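Second substrate binding domain of putative amino acid ABC transporter (Streptococcus pneumoniae, PDB 4OEN) probably binds an amino acid outside the cell and delivers it to the membrane-spanning part of an ABC importer. Local coordinates at residues A[55-59]-A[78-82]; A[29-33]-A[66-70]; A[7-11]-A[49-54]. All blocks are in the same frame, centred on the assembly; numbering follows the deposited sequence.

Interaction 1 of 3, residues A[55-59]-A[78-82]; sequences ISAVQ and ATFDF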
# COMPACT_ATOMS: atom_id res chain seq x y z
N ILE A 55 -10.72 3.22 -12.54
CA ILE A 55 -12.05 2.88 -12.03
C ILE A 55 -13.11 3.05 -13.12
O ILE A 55 -13.90 2.13 -13.39
CB ILE A 55 -12.43 3.75 -10.81
CG1 ILE A 55 -11.48 3.49 -9.64
CG2 ILE A 55 -13.89 3.51 -10.40
CD1 ILE A 55 -11.63 2.14 -9.00
N SER A 56 -13.12 4.22 -13.75
CA SER A 56 -14.05 4.51 -14.85
C SER A 56 -13.99 3.49 -15.98
O SER A 56 -15.03 3.04 -16.47
CB SER A 56 -13.79 5.91 -15.43
OG SER A 56 -14.20 6.93 -14.54
N ALA A 57 -12.77 3.17 -16.40
CA ALA A 57 -12.58 2.32 -17.57
C ALA A 57 -13.11 0.91 -17.28
O ALA A 57 -13.78 0.32 -18.13
CB ALA A 57 -11.10 2.28 -17.97
N VAL A 58 -12.84 0.39 -16.09
CA VAL A 58 -13.33 -0.93 -15.71
C VAL A 58 -14.86 -0.92 -15.63
O VAL A 58 -15.53 -1.82 -16.15
CB VAL A 58 -12.72 -1.40 -14.36
CG1 VAL A 58 -13.47 -2.63 -13.83
CG2 VAL A 58 -11.23 -1.72 -14.53
N GLN A 59 -15.43 0.12 -15.02
CA GLN A 59 -16.88 0.20 -14.87
C GLN A 59 -17.61 0.34 -16.21
O GLN A 59 -18.72 -0.17 -16.38
CB GLN A 59 -17.26 1.36 -13.95
CG GLN A 59 -16.96 1.08 -12.48
CD GLN A 59 -17.64 -0.19 -11.99
OE1 GLN A 59 -18.83 -0.40 -12.21
NE2 GLN A 59 -16.87 -1.05 -11.32
N ALA A 78 -19.97 -2.98 -4.07
CA ALA A 78 -21.23 -2.76 -4.76
C ALA A 78 -21.06 -2.79 -6.28
O ALA A 78 -21.99 -3.15 -7.00
CB ALA A 78 -21.85 -1.43 -4.33
N THR A 79 -19.88 -2.42 -6.76
CA THR A 79 -19.67 -2.36 -8.21
C THR A 79 -18.44 -3.13 -8.67
O THR A 79 -18.22 -3.27 -9.87
CB THR A 79 -19.56 -0.89 -8.68
OG1 THR A 79 -18.53 -0.23 -7.94
CG2 THR A 79 -20.88 -0.14 -8.47
N PHE A 80 -17.65 -3.63 -7.73
CA PHE A 80 -16.45 -4.42 -8.06
C PHE A 80 -16.48 -5.79 -7.41
O PHE A 80 -16.98 -5.95 -6.30
CB PHE A 80 -15.17 -3.71 -7.59
CG PHE A 80 -14.80 -2.49 -8.38
CD1 PHE A 80 -14.07 -2.61 -9.55
CD2 PHE A 80 -15.13 -1.22 -7.92
CE1 PHE A 80 -13.70 -1.49 -10.29
CE2 PHE A 80 -14.76 -0.09 -8.65
CZ PHE A 80 -14.04 -0.23 -9.84
N ASP A 81 -15.90 -6.78 -8.09
CA ASP A 81 -15.58 -8.06 -7.49
C ASP A 81 -14.07 -8.10 -7.26
O ASP A 81 -13.30 -7.84 -8.17
CB ASP A 81 -16.01 -9.23 -8.38
CG ASP A 81 -17.52 -9.40 -8.47
OD1 ASP A 81 -18.25 -8.97 -7.55
OD2 ASP A 81 -17.98 -9.99 -9.47
N PHE A 82 -13.67 -8.42 -6.04
CA PHE A 82 -12.27 -8.40 -5.67
C PHE A 82 -11.66 -9.78 -5.70
O PHE A 82 -12.34 -10.79 -5.44
CB PHE A 82 -12.10 -7.80 -4.28
CG PHE A 82 -12.27 -6.30 -4.23
CD1 PHE A 82 -11.23 -5.46 -4.61
CD2 PHE A 82 -13.44 -5.74 -3.72
CE1 PHE A 82 -11.37 -4.08 -4.54
CE2 PHE A 82 -13.58 -4.37 -3.64
CZ PHE A 82 -12.54 -3.53 -4.05
O HOH W 1 -20.63 -2.30 -11.85
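Each of the two lobes of the periplasmic binding protein type II fold packs helices against a beta-sheet, and here helix 51-60 meets the start of strand 80-82 in the first lobe. The two short elements run nearly at right angles, 101° between their directions. With the axes 11.3 Å apart, the side chains of Ile55, Val58 and Gln59 bridge the gap to Phe80 and to the backbone of Thr79, burying a modest 221 Å². The apolar part centres on the ring of Phe80. Ile55 CD1 lies 3.5 Å from Phe80 CZ and Val58 CG1 3.7 Å from Phe80 CE1, both approaching the ring obliquely. Ile66 of strand 65-66 touches Ile55, Val58 and Phe80, so the cluster continues into the sheet. The polar part belongs to Gln59, whose NE2 lies over one face of the Phe80 ring, 3.3 Å from Phe80 CZ. It also donates a well-directed hydrogen bond, Gln59 NE2 to Thr79 O at 3.0 Å, tying the helix to the residue just before the strand. Both ends of the amide are used: a water donates to Gln59 OE1 at 2.6 Å and, at a longer 3.3 Å, to Thr79 O.

Interaction 2 of 3, residues A[29-33]-A[66-70]; sequences DMELI and IIAGM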
# COMPACT_ATOMS: atom_id res chain seq x y z
N ASP A 29 2.58 -3.95 -7.85
CA ASP A 29 1.42 -4.30 -8.66
C ASP A 29 1.77 -4.67 -10.08
O ASP A 29 1.18 -5.59 -10.65
CB ASP A 29 0.42 -3.16 -8.72
CG ASP A 29 -0.33 -2.99 -7.44
OD1 ASP A 29 -0.16 -3.83 -6.52
OD2 ASP A 29 -1.09 -2.01 -7.38
N MET A 30 2.72 -3.92 -10.64
CA MET A 30 3.13 -4.14 -12.03
C MET A 30 3.81 -5.48 -12.14
O MET A 30 3.50 -6.27 -13.04
CB MET A 30 4.04 -3.01 -12.50
CG MET A 30 3.33 -1.64 -12.55
SD MET A 30 1.90 -1.54 -13.67
CE MET A 30 0.51 -1.94 -12.59
N GLU A 31 4.72 -5.76 -11.21
CA GLU A 31 5.42 -7.03 -11.25
C GLU A 31 4.47 -8.20 -10.98
O GLU A 31 4.58 -9.24 -11.61
CB GLU A 31 6.58 -7.05 -10.26
CG GLU A 31 7.69 -6.10 -10.67
CD GLU A 31 9.02 -6.40 -10.01
OE1 GLU A 31 9.37 -7.59 -9.84
OE2 GLU A 31 9.72 -5.44 -9.66
N LEU A 32 3.55 -8.01 -10.04
CA LEU A 32 2.65 -9.09 -9.64
C LEU A 32 1.69 -9.46 -10.77
O LEU A 32 1.52 -10.63 -11.08
CB LEU A 32 1.88 -8.69 -8.39
CG LEU A 32 0.82 -9.68 -7.91
CD1 LEU A 32 1.46 -10.98 -7.50
CD2 LEU A 32 0.02 -9.06 -6.79
N ILE A 33 1.06 -8.47 -11.42
CA ILE A 33 0.10 -8.84 -12.46
C ILE A 33 0.81 -9.51 -13.64
O ILE A 33 0.29 -10.46 -14.22
CB ILE A 33 -0.74 -7.62 -12.93
CG1 ILE A 33 -1.95 -8.10 -13.75
CG2 ILE A 33 0.11 -6.58 -13.68
CD1 ILE A 33 -2.85 -9.03 -12.98
N ILE A 66 -8.56 -3.83 -12.63
CA ILE A 66 -7.76 -2.76 -12.04
C ILE A 66 -6.85 -3.30 -10.93
O ILE A 66 -7.27 -4.12 -10.12
CB ILE A 66 -8.65 -1.62 -11.50
CG1 ILE A 66 -7.80 -0.55 -10.81
CG2 ILE A 66 -9.73 -2.14 -10.55
CD1 ILE A 66 -8.59 0.69 -10.38
N ILE A 67 -5.60 -2.87 -10.95
CA ILE A 67 -4.68 -3.17 -9.86
C ILE A 67 -3.93 -1.87 -9.60
O ILE A 67 -3.37 -1.28 -10.52
CB ILE A 67 -3.73 -4.37 -10.18
CG1 ILE A 67 -3.08 -4.88 -8.89
CG2 ILE A 67 -2.72 -4.05 -11.31
CD1 ILE A 67 -2.17 -6.12 -9.11
N ALA A 68 -4.00 -1.38 -8.37
CA ALA A 68 -3.45 -0.05 -8.06
C ALA A 68 -3.42 0.20 -6.56
O ALA A 68 -3.93 1.22 -6.10
CB ALA A 68 -4.28 1.06 -8.76
N GLY A 69 -2.86 -0.74 -5.80
CA GLY A 69 -2.87 -0.64 -4.35
C GLY A 69 -4.27 -0.37 -3.82
O GLY A 69 -4.45 0.41 -2.88
N MET A 70 -5.24 -1.02 -4.45
CA MET A 70 -6.66 -0.72 -4.24
C MET A 70 -7.22 -1.36 -2.98
O MET A 70 -7.18 -2.58 -2.83
CB MET A 70 -7.46 -1.18 -5.45
CG MET A 70 -8.95 -0.93 -5.34
SD MET A 70 -9.74 -1.35 -6.92
CE MET A 70 -11.44 -0.90 -6.58
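Ile67 sits at the middle of this buried contact, its side chain directed at helix 28-40 and 109 Å² of the residue covered. Three helix residues pack against it at van der Waals distance or a little beyond: Leu32 CD2 and Ile33 CB each lie 4.3 Å from Ile67 CD1, while Met30 CE reaches to 4.1 Å from Ile67 CG2. Met30 starts out pointing away and bends back. Further out, Asp29 lays its carboxylate against the isoleucine, Asp29 CG being 3.6 Å from Ile67 CG1. Beyond it, Gly69 N donates a 2.7 Å hydrogen bond to Asp29 OD2. Gly69 has positive phi, which favours glycine, and the chain turns here. The other oxygen, Asp29 OD1, has a weak hydrogen bond with Tyr86. A buried acid thus joins helix 28-40 to the loop that follows strand 65-66. An acetate near Ala68, though probably from the crystallisation liquor, is consistent with this loop bordering the interlobe ligand cleft of a type II periplasmic binding protein.

Interaction 3 of 3, residues A[7-11]-A[49-54]; sequences IASDS and PGFDAA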
# COMPACT_ATOMS: atom_id res chain seq x y z
N ILE A 7 -5.58 -4.21 -18.32
CA ILE A 7 -5.45 -3.95 -16.89
C ILE A 7 -5.10 -2.50 -16.67
O ILE A 7 -4.07 -2.04 -17.13
CB ILE A 7 -4.37 -4.83 -16.22
CG1 ILE A 7 -4.57 -6.30 -16.57
CG2 ILE A 7 -4.37 -4.60 -14.70
CD1 ILE A 7 -5.91 -6.86 -16.12
N ALA A 8 -5.97 -1.78 -15.97
CA ALA A 8 -5.75 -0.36 -15.76
C ALA A 8 -5.21 -0.11 -14.36
O ALA A 8 -5.57 -0.80 -13.40
CB ALA A 8 -7.05 0.40 -15.99
N SER A 9 -4.35 0.90 -14.24
CA SER A 9 -3.71 1.18 -12.97
C SER A 9 -3.49 2.67 -12.75
O SER A 9 -3.82 3.51 -13.61
CB SER A 9 -2.38 0.42 -12.88
OG SER A 9 -1.82 0.51 -11.59
N ASP A 10 -2.96 3.01 -11.58
CA ASP A 10 -2.53 4.37 -11.29
C ASP A 10 -1.18 4.65 -11.93
O ASP A 10 -0.55 3.76 -12.49
CB ASP A 10 -2.48 4.55 -9.76
CG ASP A 10 -2.54 5.99 -9.32
OD1 ASP A 10 -2.73 6.91 -10.15
OD2 ASP A 10 -2.44 6.21 -8.10
N SER A 11 -0.73 5.89 -11.84
CA SER A 11 0.55 6.26 -12.40
C SER A 11 1.57 6.61 -11.32
O SER A 11 2.78 6.59 -11.56
CB SER A 11 0.37 7.43 -13.37
OG SER A 11 -0.16 8.56 -12.71
N PRO A 49 -3.72 5.15 -16.53
CA PRO A 49 -4.45 6.41 -16.73
C PRO A 49 -4.71 7.16 -15.42
O PRO A 49 -5.24 8.27 -15.46
CB PRO A 49 -5.76 5.95 -17.36
CG PRO A 49 -6.00 4.61 -16.74
CD PRO A 49 -4.62 3.99 -16.60
N GLY A 50 -4.34 6.56 -14.29
CA GLY A 50 -4.65 7.14 -13.00
C GLY A 50 -5.75 6.33 -12.34
O GLY A 50 -6.53 5.68 -13.02
N PHE A 51 -5.83 6.41 -11.02
CA PHE A 51 -6.73 5.55 -10.24
C PHE A 51 -8.19 5.77 -10.59
O PHE A 51 -8.90 4.83 -10.89
CB PHE A 51 -6.50 5.79 -8.74
CG PHE A 51 -7.29 4.86 -7.85
CD1 PHE A 51 -7.03 3.50 -7.83
CD2 PHE A 51 -8.28 5.34 -7.03
CE1 PHE A 51 -7.76 2.65 -7.00
CE2 PHE A 51 -9.01 4.50 -6.20
CZ PHE A 51 -8.75 3.15 -6.19
N ASP A 52 -8.64 7.02 -10.53
CA ASP A 52 -10.03 7.34 -10.86
C ASP A 52 -10.38 6.97 -12.30
O ASP A 52 -11.47 6.45 -12.56
CB ASP A 52 -10.30 8.81 -10.61
CG ASP A 52 -10.37 9.14 -9.14
OD1 ASP A 52 -10.44 8.19 -8.32
OD2 ASP A 52 -10.37 10.34 -8.80
N ALA A 53 -9.46 7.24 -13.22
CA ALA A 53 -9.69 6.92 -14.64
C ALA A 53 -9.71 5.41 -14.86
O ALA A 53 -10.47 4.91 -15.70
CB ALA A 53 -8.62 7.57 -15.50
N ALA A 54 -8.89 4.69 -14.10
CA ALA A 54 -8.87 3.22 -14.11
C ALA A 54 -10.21 2.65 -13.62
O ALA A 54 -10.76 1.71 -14.21
CB ALA A 54 -7.72 2.69 -13.27
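A loop that leaves a strand can supply the acceptors for the start of a neighbouring helix, and residues 7-11 do so for helix 51-60. Gly50, at the N-cap position, donates from Gly50 N to the backbone carbonyl Ser9 O at 3.2 Å. One residue on, the first helical amide is met by a side chain: Phe51 N donates to Asp10 OD1 at 3.3 Å, a weak bond with an angle of only 126°. The same oxygen also accepts from its own loop, Ser11 N to Asp10 OD1 at 2.8 Å, also weak, so a single carboxylate oxygen serves two backbone amides. Asp10 O accepts from Asn48 ND2. By Ala54 the helix supplies its own acceptor, Ala54 N bonding to Gly50 O at 2.8 Å. Pro49 has no amide hydrogen to offer; Pro49 CD lies 3.1 Å from Ser9 O. The Ser9 hydroxyl turns elsewhere, to Ile67 O.

The CA atoms of Asp10 and Gly50 are 3.9 Å apart, and the backbone angles of Gly50 would jam a CB against the preceding carbonyl. Next to the polar end, small residues let strand and helix meet, Ala8 CB lying 3.6 Å from Ala54 CB. An acetate, probably from the crystallisation liquor, lies about 3 Å from the Asp10 side chain and may mark a pocket. Strand 44-47, helix 51-60 and strand 65-66 form a beta-alpha-beta crossover in this lobe of the type II fold, passing over strand 5-8, which lies between and parallel to both strands; Phe51 and Ala54 touch Ile66 of strand 65-66.

Overall arrangement
All three contacts lie on the same side of the chain's centre, within the lobe that holds the N-terminus. Interactions 1 and 3 share helix 51-60 and have centres about 12 Å apart; interaction 3 closes before interaction 1 opens. Interaction 2 crosses both along the chain, and its centre is about 10 Å from that of interaction 3 and about 14 Å from that of interaction 1. Residues 66-70 touch both neighbours: Ile66 and Met70 pack on Ile55, while Ile67 meets Ala8 and Ser9. Helix 28-40 thus packs against the sheet through Ile67 and helix 51-60 through Ile66, and the strand-end loops of interactions 2 and 3 lie near the bound acetate, consistent with the edge of the ligand cleft.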